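Local coordinates for protein aminoglycoside N(3)-acetyltransferase (PDB 6NP3) that transfers an acetyl group from acetyl-CoA to the N3 amine of 2-deoxystreptamine aminoglycosides such as gentamicin, probably conferring resistance to these antibiotics, at residues T168-A173 / R225-Y230; G155-I160 / A252-F257; Y141-P146 / E174-I179. All coordinates share one frame; numbering follows the deposited sequence. Where two conformers were deposited one is given.

Contact 1 (T168-A173 / R225-Y230); sequences TALHYA and RIARDY. With LLL ((2R,3R,4R,5R)-2-((1S,2S,3R,4S,6R)-4,6-diamino-3-((2R,3R,6S)-3-amino-6-(aminomethyl)-tetrahydro-2H-pyran-2-yloxy)-2-hydr oxycyclohexyloxy)-5-methyl-4-(methylamino)-tetrahydro-2H-pyran-3,5-diol), chain B.
Leu170 reaches from helix 170-176 to helix 222-233 and sets both of its methyls against Ile226. CD1 and CD2 of Leu170 each lie 3.9 Å from CG2 of Ile226, so the isoleucine branch methyl meets the whole fork of the leucine. CD1 also touches the next residue, 4.1 Å from CB of Ala227. The Ile226 methyl gets there because CG2 is anti to the backbone N, while CG1 (chi1 -66°) stands beside that N. This is the tight, fully buried part of the contact, and it is small, 129 Å² over both sides. Trp261 of helix 251-265 also packs on Ile226, and Pro164 on Ala227. The far flank of helix 222-233 is looser and turned to solvent: Arg225 and Arg228 are exposed there, and Arg228 forms a salt bridge with Glu224.

One residue on from Leu170, His171 turns to the bound gentamicin. Its NE2 accepts a hydrogen bond of 2.8 Å from N32 of the antibiotic, which comes in at the ring edge, in the ring plane. On the other ring nitrogen, ND1 is hydrogen-bonded to OE2 of Glu174, so the imidazole is gripped at both nitrogens and its rotation is fixed. Between them, the apolar contact ties the helix to its neighbour through Leu170, while the polar pair keeps NE2 directed at an amine of the deoxystreptamine ring, an arrangement consistent with a histidine that draws a proton from the nucleophilic amine during acetyl transfer.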
loop_
_atom_site.group_PDB
_atom_site.type_symbol
_atom_site.label_atom_id
_atom_site.label_comp_id
_atom_site.label_asym_id
_atom_site.label_seq_id
_atom_site.Cartn_x
_atom_site.Cartn_y
_atom_site.Cartn_z
ATOM N N THR A 168 -3.716 3.227 1.407
ATOM C CA THR A 168 -2.349 3.734 1.368
ATOM C C THR A 168 -2.192 4.862 0.372
ATOM O O THR A 168 -1.391 5.775 0.594
ATOM C CB THR A 168 -1.404 2.595 0.979
ATOM O OG1 THR A 168 -1.719 1.423 1.750
ATOM C CG2 THR A 168 0.022 2.974 1.145
ATOM N N ALA A 169 -2.904 4.803 -0.745
ATOM C CA ALA A 169 -2.706 5.832 -1.742
ATOM C C ALA A 169 -2.995 7.228 -1.213
ATOM O O ALA A 169 -2.446 8.199 -1.753
ATOM C CB ALA A 169 -3.535 5.576 -2.981
ATOM N N LEU A 170 -3.853 7.362 -0.198
ATOM C CA LEU A 170 -4.123 8.682 0.360
ATOM C C LEU A 170 -2.918 9.303 1.053
ATOM O O LEU A 170 -2.924 10.520 1.273
ATOM C CB LEU A 170 -5.345 8.649 1.274
ATOM C CG LEU A 170 -6.680 8.744 0.537
ATOM C CD1 LEU A 170 -7.825 8.410 1.453
ATOM C CD2 LEU A 170 -6.831 10.139 -0.048
ATOM N N HIS A 171 -1.892 8.527 1.401
ATOM C CA HIS A 171 -0.647 9.163 1.821
ATOM C C HIS A 171 -0.045 10.047 0.736
ATOM O O HIS A 171 0.728 10.958 1.078
ATOM C CB HIS A 171 0.347 8.139 2.371
ATOM C CG HIS A 171 -0.142 7.432 3.596
ATOM N ND1 HIS A 171 -0.469 8.099 4.755
ATOM C CD2 HIS A 171 -0.341 6.118 3.856
ATOM C CE1 HIS A 171 -0.851 7.227 5.670
ATOM N NE2 HIS A 171 -0.782 6.016 5.150
ATOM N N TYR A 172 -0.354 9.821 -0.542
ATOM C CA TYR A 172 0.102 10.758 -1.568
ATOM C C TYR A 172 -0.547 12.121 -1.368
ATOM O O TYR A 172 0.107 13.160 -1.506
ATOM C CB TYR A 172 -0.209 10.184 -2.957
ATOM C CG TYR A 172 0.247 11.081 -4.079
ATOM C CD1 TYR A 172 -0.488 12.186 -4.448
ATOM C CD2 TYR A 172 1.427 10.855 -4.748
ATOM C CE1 TYR A 172 -0.058 13.053 -5.438
ATOM C CE2 TYR A 172 1.842 11.699 -5.757
ATOM C CZ TYR A 172 1.098 12.802 -6.096
ATOM O OH TYR A 172 1.554 13.655 -7.089
ATOM N N ALA A 173 -1.845 12.131 -1.075
ATOM C CA ALA A 173 -2.517 13.400 -0.838
ATOM C C ALA A 173 -1.865 14.155 0.309
ATOM O O ALA A 173 -1.727 15.383 0.268
ATOM C CB ALA A 173 -3.985 13.173 -0.534
ATOM N N ARG A 225 -10.194 9.596 7.947
ATOM C CA ARG A 225 -11.214 10.629 7.909
ATOM C C ARG A 225 -11.569 11.000 6.479
ATOM O O ARG A 225 -12.747 11.210 6.164
ATOM C CB ARG A 225 -10.747 11.844 8.701
ATOM C CG ARG A 225 -10.526 11.551 10.194
ATOM C CD ARG A 225 -10.953 12.726 11.133
ATOM N NE ARG A 225 -12.282 13.188 10.755
ATOM C CZ ARG A 225 -12.599 14.440 10.458
ATOM N NH1 ARG A 225 -11.699 15.412 10.548
ATOM N NH2 ARG A 225 -13.836 14.725 10.092
ATOM N N ILE A 226 -10.564 11.109 5.605
ATOM C CA ILE A 226 -10.824 11.422 4.203
ATOM C C ILE A 226 -11.647 10.315 3.561
ATOM O O ILE A 226 -12.638 10.583 2.879
ATOM C CB ILE A 226 -9.505 11.632 3.446
ATOM C CG1 ILE A 226 -8.767 12.872 3.946
ATOM C CG2 ILE A 226 -9.769 11.704 1.957
ATOM C CD1 ILE A 226 -7.347 12.897 3.493
ATOM N N ALA A 227 -11.238 9.063 3.761
ATOM C CA ALA A 227 -11.895 7.957 3.076
ATOM C C ALA A 227 -13.335 7.791 3.546
ATOM O O ALA A 227 -14.232 7.531 2.734
ATOM C CB ALA A 227 -11.091 6.684 3.303
ATOM N N ARG A 228 -13.588 7.948 4.845
ATOM C CA ARG A 228 -14.966 7.865 5.324
ATOM C C ARG A 228 -15.837 8.932 4.676
ATOM O O ARG A 228 -16.965 8.653 4.247
ATOM C CB ARG A 228 -15.030 8.044 6.844
ATOM C CG ARG A 228 -14.714 6.845 7.677
ATOM C CD ARG A 228 -14.936 7.101 9.175
ATOM N NE ARG A 228 -14.254 6.076 9.964
ATOM C CZ ARG A 228 -14.661 4.815 10.055
ATOM N NH1 ARG A 228 -15.752 4.422 9.417
ATOM N NH2 ARG A 228 -13.979 3.946 10.785
ATOM N N ASP A 229 -15.356 10.178 4.648
ATOM C CA ASP A 229 -16.091 11.252 3.990
ATOM C C ASP A 229 -16.333 10.908 2.528
ATOM O O ASP A 229 -17.473 10.941 2.050
ATOM C CB ASP A 229 -15.329 12.574 4.124
ATOM C CG ASP A 229 -16.006 13.555 5.065
ATOM O OD1 ASP A 229 -17.132 13.292 5.529
ATOM O OD2 ASP A 229 -15.416 14.614 5.345
ATOM N N TYR A 230 -15.279 10.470 1.834
ATOM C CA TYR A 230 -15.386 10.188 0.403
ATOM C C TYR A 230 -16.444 9.134 0.146
ATOM O O TYR A 230 -17.278 9.281 -0.751
ATOM C CB TYR A 230 -14.040 9.719 -0.137
ATOM C CG TYR A 230 -14.016 9.377 -1.590
ATOM C CD1 TYR A 230 -13.840 10.348 -2.522
ATOM C CD2 TYR A 230 -14.157 8.063 -2.029
ATOM C CE1 TYR A 230 -13.759 10.030 -3.871
ATOM C CE2 TYR A 230 -14.111 7.742 -3.359
ATOM C CZ TYR A 230 -13.918 8.724 -4.273
ATOM O OH TYR A 230 -13.849 8.358 -5.596
HETATM C C11 LLL B . -1.631 2.128 10.746
HETATM O O11 LLL B . -1.405 2.454 9.350
HETATM C C21 LLL B . -2.848 1.207 10.801
HETATM N N21 LLL B . -2.628 0.139 9.833
HETATM C C31 LLL B . -4.061 1.930 10.345
HETATM C C41 LLL B . -4.289 3.114 11.272
HETATM C C51 LLL B . -3.036 3.983 11.245
HETATM O O51 LLL B . -1.906 3.235 11.598
HETATM C C61 LLL B . -3.162 5.119 12.236
HETATM N N61 LLL B . -1.934 5.912 12.180
HETATM C C12 LLL B . 2.234 2.942 7.279
HETATM N N12 LLL B . 3.480 3.432 6.704
HETATM C C22 LLL B . 1.051 3.824 6.882
HETATM C C32 LLL B . -0.202 3.196 7.458
HETATM N N32 LLL B . -1.365 4.002 7.076
HETATM C C42 LLL B . -0.181 3.096 8.984
HETATM C C52 LLL B . 1.074 2.339 9.422
HETATM O O52 LLL B . 1.175 2.424 10.825
HETATM C C62 LLL B . 2.340 2.904 8.809
HETATM O O62 LLL B . 3.415 2.047 9.145
HETATM C C13 LLL B . 4.571 2.638 9.741
HETATM C C23 LLL B . 5.762 1.787 9.309
HETATM O O23 LLL B . 5.767 1.724 7.897
HETATM C C33 LLL B . 5.618 0.347 9.835
HETATM N N33 LLL B . 6.832 -0.432 9.505
HETATM C C43 LLL B . 5.406 0.401 11.362
HETATM O O43 LLL B . 6.629 0.830 11.928
HETATM C C53 LLL B . 4.273 1.371 11.713
HETATM O O53 LLL B . 4.479 2.658 11.179
HETATM C C83 LLL B . 5.027 -0.985 11.896
HETATM C C93 LLL B . 6.480 -1.682 8.796
#

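Contact 2 (G155-I160 / A252-F257); sequences GKILSI and ADIVSF
Ile157 of strand 156-160 and Ile254 of helix 251-265 meet by one methyl each, CD1 of Ile157 standing 4.0 Å from CG2 of Ile254. The two side chains cross at about a right angle, so the touch is a point between the end of one chain and the branch of the other. Ile254 presents CG2 because its CG1 is swung anti to the backbone N (chi1 -163°), leaving the branch methyl between N and the carbonyl carbon. Ile157 extends instead, with chi2 at 161° carrying CD1 out from the strand toward the helix.

The second link is polar and indirect. A water donates to O of Gly155 at 2.8 Å and accepts from N of Ala252 at 2.9 Å, bridging two backbone groups whose own atoms, Gly155 O and Ala252 N, are 4.4 Å apart. It thereby joins Gly155 to an amide in the first turn of the helix.

Further out, the central mixed sheet fixes the strand: Ile157 is backbone-bonded to Ile249 in strand 244-250, while Lys156 and Leu158 bond to Met24 in strand 22-27. Asp250 accepts from N of Asp253 at the start of the helix, and Tyr230 of helix 222-233 packs on Ile254 while its hydroxyl is hydrogen-bonded to Asp253. Ile157 also touches His26, a residue that binds acetyl-CoA in this protein.

Helix 251-265 thus covers a face of the sheet through slender apolar packing. Gly155 is backbone-bonded directly to Ala251, and the water adds a link to the next residue, Ala252, satisfying a carbonyl and an amide that stand too far apart to pair.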
loop_
_atom_site.group_PDB
_atom_site.type_symbol
_atom_site.label_atom_id
_atom_site.label_comp_id
_atom_site.label_asym_id
_atom_site.label_seq_id
_atom_site.Cartn_x
_atom_site.Cartn_y
_atom_site.Cartn_z
ATOM N N GLY A 155 -5.229 3.746 -11.805
ATOM C CA GLY A 155 -5.303 2.785 -10.726
ATOM C C GLY A 155 -6.687 2.728 -10.096
ATOM O O GLY A 155 -7.360 3.757 -9.922
ATOM N N LYS A 156 -7.053 1.526 -9.647
ATOM C CA LYS A 156 -8.257 1.275 -8.870
ATOM C C LYS A 156 -7.842 0.658 -7.548
ATOM O O LYS A 156 -6.949 -0.200 -7.502
ATOM C CB LYS A 156 -9.209 0.310 -9.575
ATOM C CG LYS A 156 -9.684 0.785 -10.914
ATOM C CD LYS A 156 -10.667 -0.197 -11.513
ATOM C CE LYS A 156 -11.111 0.196 -12.902
ATOM N NZ LYS A 156 -12.182 -0.732 -13.442
ATOM N N ILE A 157 -8.452 1.122 -6.466
ATOM C CA ILE A 157 -8.183 0.588 -5.139
ATOM C C ILE A 157 -9.282 -0.411 -4.810
ATOM O O ILE A 157 -10.468 -0.063 -4.802
ATOM C CB ILE A 157 -8.113 1.709 -4.094
ATOM C CG1 ILE A 157 -6.949 2.657 -4.425
ATOM C CG2 ILE A 157 -7.934 1.106 -2.708
ATOM C CD1 ILE A 157 -7.008 4.008 -3.788
ATOM N N LEU A 158 -8.899 -1.650 -4.517
ATOM C CA LEU A 158 -9.846 -2.746 -4.300
ATOM C C LEU A 158 -9.801 -3.109 -2.820
ATOM O O LEU A 158 -8.862 -3.742 -2.348
ATOM C CB LEU A 158 -9.455 -3.929 -5.173
ATOM C CG LEU A 158 -10.186 -5.241 -4.917
ATOM C CD1 LEU A 158 -11.678 -5.076 -5.048
ATOM C CD2 LEU A 158 -9.669 -6.308 -5.876
ATOM N N SER A 159 -10.793 -2.646 -2.090
ATOM C CA SER A 159 -10.871 -2.867 -0.659
ATOM C C SER A 159 -11.791 -4.055 -0.427
ATOM O O SER A 159 -12.980 -3.993 -0.749
ATOM C CB SER A 159 -11.418 -1.636 0.058
ATOM O OG SER A 159 -11.626 -1.908 1.444
ATOM N N ILE A 160 -11.231 -5.127 0.120
ATOM C CA ILE A 160 -11.956 -6.372 0.335
ATOM C C ILE A 160 -12.062 -6.566 1.838
ATOM O O ILE A 160 -11.179 -7.154 2.470
ATOM C CB ILE A 160 -11.258 -7.552 -0.366
ATOM C CG1 ILE A 160 -11.250 -7.320 -1.867
ATOM C CG2 ILE A 160 -11.942 -8.857 -0.013
ATOM C CD1 ILE A 160 -10.373 -8.303 -2.638
ATOM N N ALA A 252 -7.246 7.957 -8.524
ATOM C CA ALA A 252 -7.007 9.367 -8.794
ATOM C C ALA A 252 -8.106 10.228 -8.190
ATOM O O ALA A 252 -7.839 11.316 -7.665
ATOM C CB ALA A 252 -6.895 9.608 -10.297
ATOM N N ASP A 253 -9.350 9.757 -8.258
ATOM C CA ASP A 253 -10.465 10.541 -7.733
ATOM C C ASP A 253 -10.394 10.680 -6.217
ATOM O O ASP A 253 -10.583 11.782 -5.692
ATOM C CB ASP A 253 -11.793 9.926 -8.147
ATOM C CG ASP A 253 -12.944 10.866 -7.923
ATOM O OD1 ASP A 253 -12.940 11.959 -8.517
ATOM O OD2 ASP A 253 -13.842 10.509 -7.150
ATOM N N ILE A 254 -10.128 9.598 -5.483
ATOM C CA ILE A 254 -10.075 9.712 -4.022
ATOM C C ILE A 254 -8.877 10.541 -3.578
ATOM O O ILE A 254 -8.968 11.297 -2.608
ATOM C CB ILE A 254 -10.129 8.335 -3.326
ATOM C CG1 ILE A 254 -10.502 8.512 -1.836
ATOM C CG2 ILE A 254 -8.836 7.561 -3.517
ATOM C CD1 ILE A 254 -10.731 7.241 -1.086
ATOM N N VAL A 255 -7.753 10.447 -4.284
ATOM C CA VAL A 255 -6.592 11.259 -3.932
ATOM C C VAL A 255 -6.853 12.729 -4.210
ATOM O O VAL A 255 -6.525 13.596 -3.385
ATOM C CB VAL A 255 -5.324 10.715 -4.618
ATOM C CG1 VAL A 255 -4.165 11.689 -4.466
ATOM C CG2 VAL A 255 -4.976 9.359 -4.003
ATOM N N SER A 256 -7.446 13.064 -5.352
ATOM C CA SER A 256 -7.795 14.461 -5.582
ATOM C C SER A 256 -8.746 14.970 -4.496
ATOM O O SER A 256 -8.567 16.072 -3.948
ATOM C CB SER A 256 -8.415 14.603 -6.965
ATOM O OG SER A 256 -7.453 14.343 -7.970
ATOM N N PHE A 257 -9.756 14.167 -4.158
ATOM C CA PHE A 257 -10.679 14.531 -3.095
ATOM C C PHE A 257 -9.921 14.769 -1.806
ATOM O O PHE A 257 -10.207 15.728 -1.070
ATOM C CB PHE A 257 -11.712 13.421 -2.935
ATOM C CG PHE A 257 -12.667 13.623 -1.787
ATOM C CD1 PHE A 257 -12.352 13.167 -0.524
ATOM C CD2 PHE A 257 -13.882 14.250 -1.975
ATOM C CE1 PHE A 257 -13.216 13.336 0.533
ATOM C CE2 PHE A 257 -14.742 14.426 -0.897
ATOM C CZ PHE A 257 -14.429 13.935 0.324
HETATM O O HOH W 1 -7.433 6.309 -10.955
#

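Contact 3 (Y141-P146 / E174-I179); sequences YGPRSP and EAVARI
Gly142 puts a bare alpha carbon against helix 170-176: its CA lies directly on the methyl of Ala175, 3.8 Å from CB of that residue, and the CA atoms of Gly142 and Ala175 are only 5.3 Å apart. Loop and helix therefore meet here backbone against methyl. Gly142 opens a type II beta turn that runs to Ser145, with Pro143 and Arg144 as its central residues, Arg144 taking the positive phi (81°) that this turn needs at its third position.

Beside this backbone contact, the ring of Pro143 leans over Val176 near the end of the helix. Its CG and CD both lie 3.7 Å from CG1 of Val176, the two groups meeting at a slant. With chi1 at -56°, that methyl stands beside the backbone N of Val176, where it meets the proline ring. Ala175 and Val176 are partly exposed and Pro143 is exposed, so this flank lies near the surface, whereas Gly142 is buried.

The turn is braced from within. O of Gly142 takes two bonds, one from N of Ser145 at 3.1 Å and one from OG of Ser145 at 2.7 Å; the hydroxyl arrives in the carbonyl plane, on a lone pair, with a C=O...O angle of 142°. Ser145 is also the N-cap of helix 146-151. Next to the turn, Tyr141 lines the gentamicin pocket, its hydroxyl hydrogen-bonded to the antibiotic and its ring meeting that of His171. Carbon contacts alone join the two segments, while the two bonds to Gly142 O brace the turn that the helix packs against.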
loop_
_atom_site.group_PDB
_atom_site.type_symbol
_atom_site.label_atom_id
_atom_site.label_comp_id
_atom_site.label_asym_id
_atom_site.label_seq_id
_atom_site.Cartn_x
_atom_site.Cartn_y
_atom_site.Cartn_z
ATOM N N TYR A 141 5.521 7.535 -0.222
ATOM C CA TYR A 141 4.188 7.453 -0.804
ATOM C C TYR A 141 3.837 8.651 -1.653
ATOM O O TYR A 141 2.720 8.701 -2.176
ATOM C CB TYR A 141 3.109 7.317 0.287
ATOM C CG TYR A 141 3.493 6.261 1.298
ATOM C CD1 TYR A 141 3.454 4.909 0.972
ATOM C CD2 TYR A 141 3.978 6.604 2.545
ATOM C CE1 TYR A 141 3.843 3.939 1.868
ATOM C CE2 TYR A 141 4.372 5.623 3.446
ATOM C CZ TYR A 141 4.305 4.299 3.089
ATOM O OH TYR A 141 4.724 3.322 3.960
ATOM N N GLY A 142 4.756 9.583 -1.838
ATOM C CA GLY A 142 4.435 10.791 -2.540
ATOM C C GLY A 142 4.966 10.810 -3.950
ATOM O O GLY A 142 5.157 9.762 -4.580
ATOM N N PRO A 143 5.225 12.018 -4.472
ATOM C CA PRO A 143 5.799 12.134 -5.814
ATOM C C PRO A 143 7.015 11.234 -5.964
ATOM O O PRO A 143 7.827 11.089 -5.051
ATOM C CB PRO A 143 6.134 13.628 -5.938
ATOM C CG PRO A 143 5.100 14.291 -5.031
ATOM C CD PRO A 143 4.923 13.345 -3.881
ATOM N N ARG A 144 7.101 10.613 -7.135
ATOM C CA ARG A 144 8.217 9.788 -7.589
ATOM C C ARG A 144 8.136 8.383 -7.003
ATOM O O ARG A 144 8.996 7.540 -7.317
ATOM C CB ARG A 144 9.594 10.417 -7.329
ATOM C CG ARG A 144 9.710 11.795 -7.982
ATOM C CD ARG A 144 11.100 12.397 -7.825
ATOM N NE ARG A 144 12.116 11.543 -8.434
ATOM C CZ ARG A 144 12.559 11.659 -9.682
ATOM N NH1 ARG A 144 12.094 12.607 -10.481
ATOM N NH2 ARG A 144 13.479 10.821 -10.134
ATOM N N SER A 145 7.135 8.083 -6.185
ATOM C CA SER A 145 6.976 6.742 -5.639
ATOM C C SER A 145 6.123 5.871 -6.543
ATOM O O SER A 145 5.455 6.336 -7.467
ATOM C CB SER A 145 6.330 6.800 -4.259
ATOM O OG SER A 145 4.951 7.107 -4.378
ATOM N N PRO A 146 6.054 4.571 -6.242
ATOM C CA PRO A 146 5.136 3.703 -6.988
ATOM C C PRO A 146 3.687 4.134 -6.885
ATOM O O PRO A 146 2.919 3.951 -7.841
ATOM C CB PRO A 146 5.380 2.334 -6.360
ATOM C CG PRO A 146 6.838 2.359 -5.965
ATOM C CD PRO A 146 7.004 3.791 -5.425
ATOM N N GLU A 174 -1.504 13.443 1.364
ATOM C CA GLU A 174 -0.859 14.073 2.503
ATOM C C GLU A 174 0.476 14.677 2.099
ATOM O O GLU A 174 0.829 15.774 2.542
ATOM C CB GLU A 174 -0.683 13.038 3.619
ATOM C CG GLU A 174 -1.961 12.520 4.229
ATOM C CD GLU A 174 -1.772 11.579 5.357
ATOM O OE1 GLU A 174 -2.681 11.528 6.194
ATOM O OE2 GLU A 174 -0.773 10.848 5.397
ATOM N N ALA A 175 1.240 13.957 1.273
ATOM C CA ALA A 175 2.553 14.416 0.853
ATOM C C ALA A 175 2.462 15.705 0.068
ATOM O O ALA A 175 3.274 16.608 0.290
ATOM C CB ALA A 175 3.212 13.348 0.005
ATOM N N VAL A 176 1.451 15.846 -0.787
ATOM C CA VAL A 176 1.395 17.015 -1.655
ATOM C C VAL A 176 0.506 18.132 -1.122
ATOM O O VAL A 176 0.512 19.242 -1.688
ATOM C CB VAL A 176 1.011 16.684 -3.110
ATOM C CG1 VAL A 176 1.970 15.644 -3.701
ATOM C CG2 VAL A 176 -0.439 16.230 -3.236
ATOM N N ALA A 177 -0.235 17.896 -0.056
ATOM C CA ALA A 177 -1.177 18.899 0.418
ATOM C C ALA A 177 -0.457 20.176 0.843
ATOM O O ALA A 177 0.515 20.146 1.595
ATOM C CB ALA A 177 -1.977 18.338 1.585
ATOM N N ARG A 178 -0.990 21.319 0.401
ATOM C CA ARG A 178 -0.393 22.626 0.674
ATOM C C ARG A 178 -0.976 23.162 1.977
ATOM O O ARG A 178 -1.854 24.031 2.003
ATOM C CB ARG A 178 -0.690 23.576 -0.477
ATOM C CG ARG A 178 -0.062 23.177 -1.765
ATOM C CD ARG A 178 -0.623 23.959 -2.927
ATOM N NE ARG A 178 0.086 23.682 -4.164
ATOM C CZ ARG A 178 -0.262 24.167 -5.345
ATOM N NH1 ARG A 178 -1.321 24.936 -5.483
ATOM N NH2 ARG A 178 0.475 23.881 -6.389
ATOM N N ILE A 179 -0.538 22.560 3.076
ATOM C CA ILE A 179 -1.071 22.870 4.394
ATOM C C ILE A 179 0.088 23.097 5.343
ATOM O O ILE A 179 1.195 22.591 5.146
ATOM C CB ILE A 179 -2.001 21.775 4.948
ATOM C CG1 ILE A 179 -1.267 20.433 5.091
ATOM C CG2 ILE A 179 -3.223 21.661 4.063
ATOM C CD1 ILE A 179 -2.175 19.326 5.656
#

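Overall arrangement
Helix 170-176 is the common element: both contact 1 and contact 3 use it, contact 3 toward its C-terminal end, and their centres are about 12 Å apart. The centres of contacts 1 and 2 are about 8 Å apart, on the same side of the chain's centre; contact 2 joins strand 156-160 of the central mixed sheet to helix 251-265, which touches contact 1 through Tyr230 and Leu170. Contacts 2 and 3 do not touch; their centres are about 15 Å apart. Along the chain, contact 1 is nested within the loop closed by contact 2, and contact 3 alternates with both. Helices 222-233 and 251-265 and loop 141-146 thus pack round the short helix that carries His171 into the antibiotic pocket, while contact 2 ties helix 251-265 to the sheet.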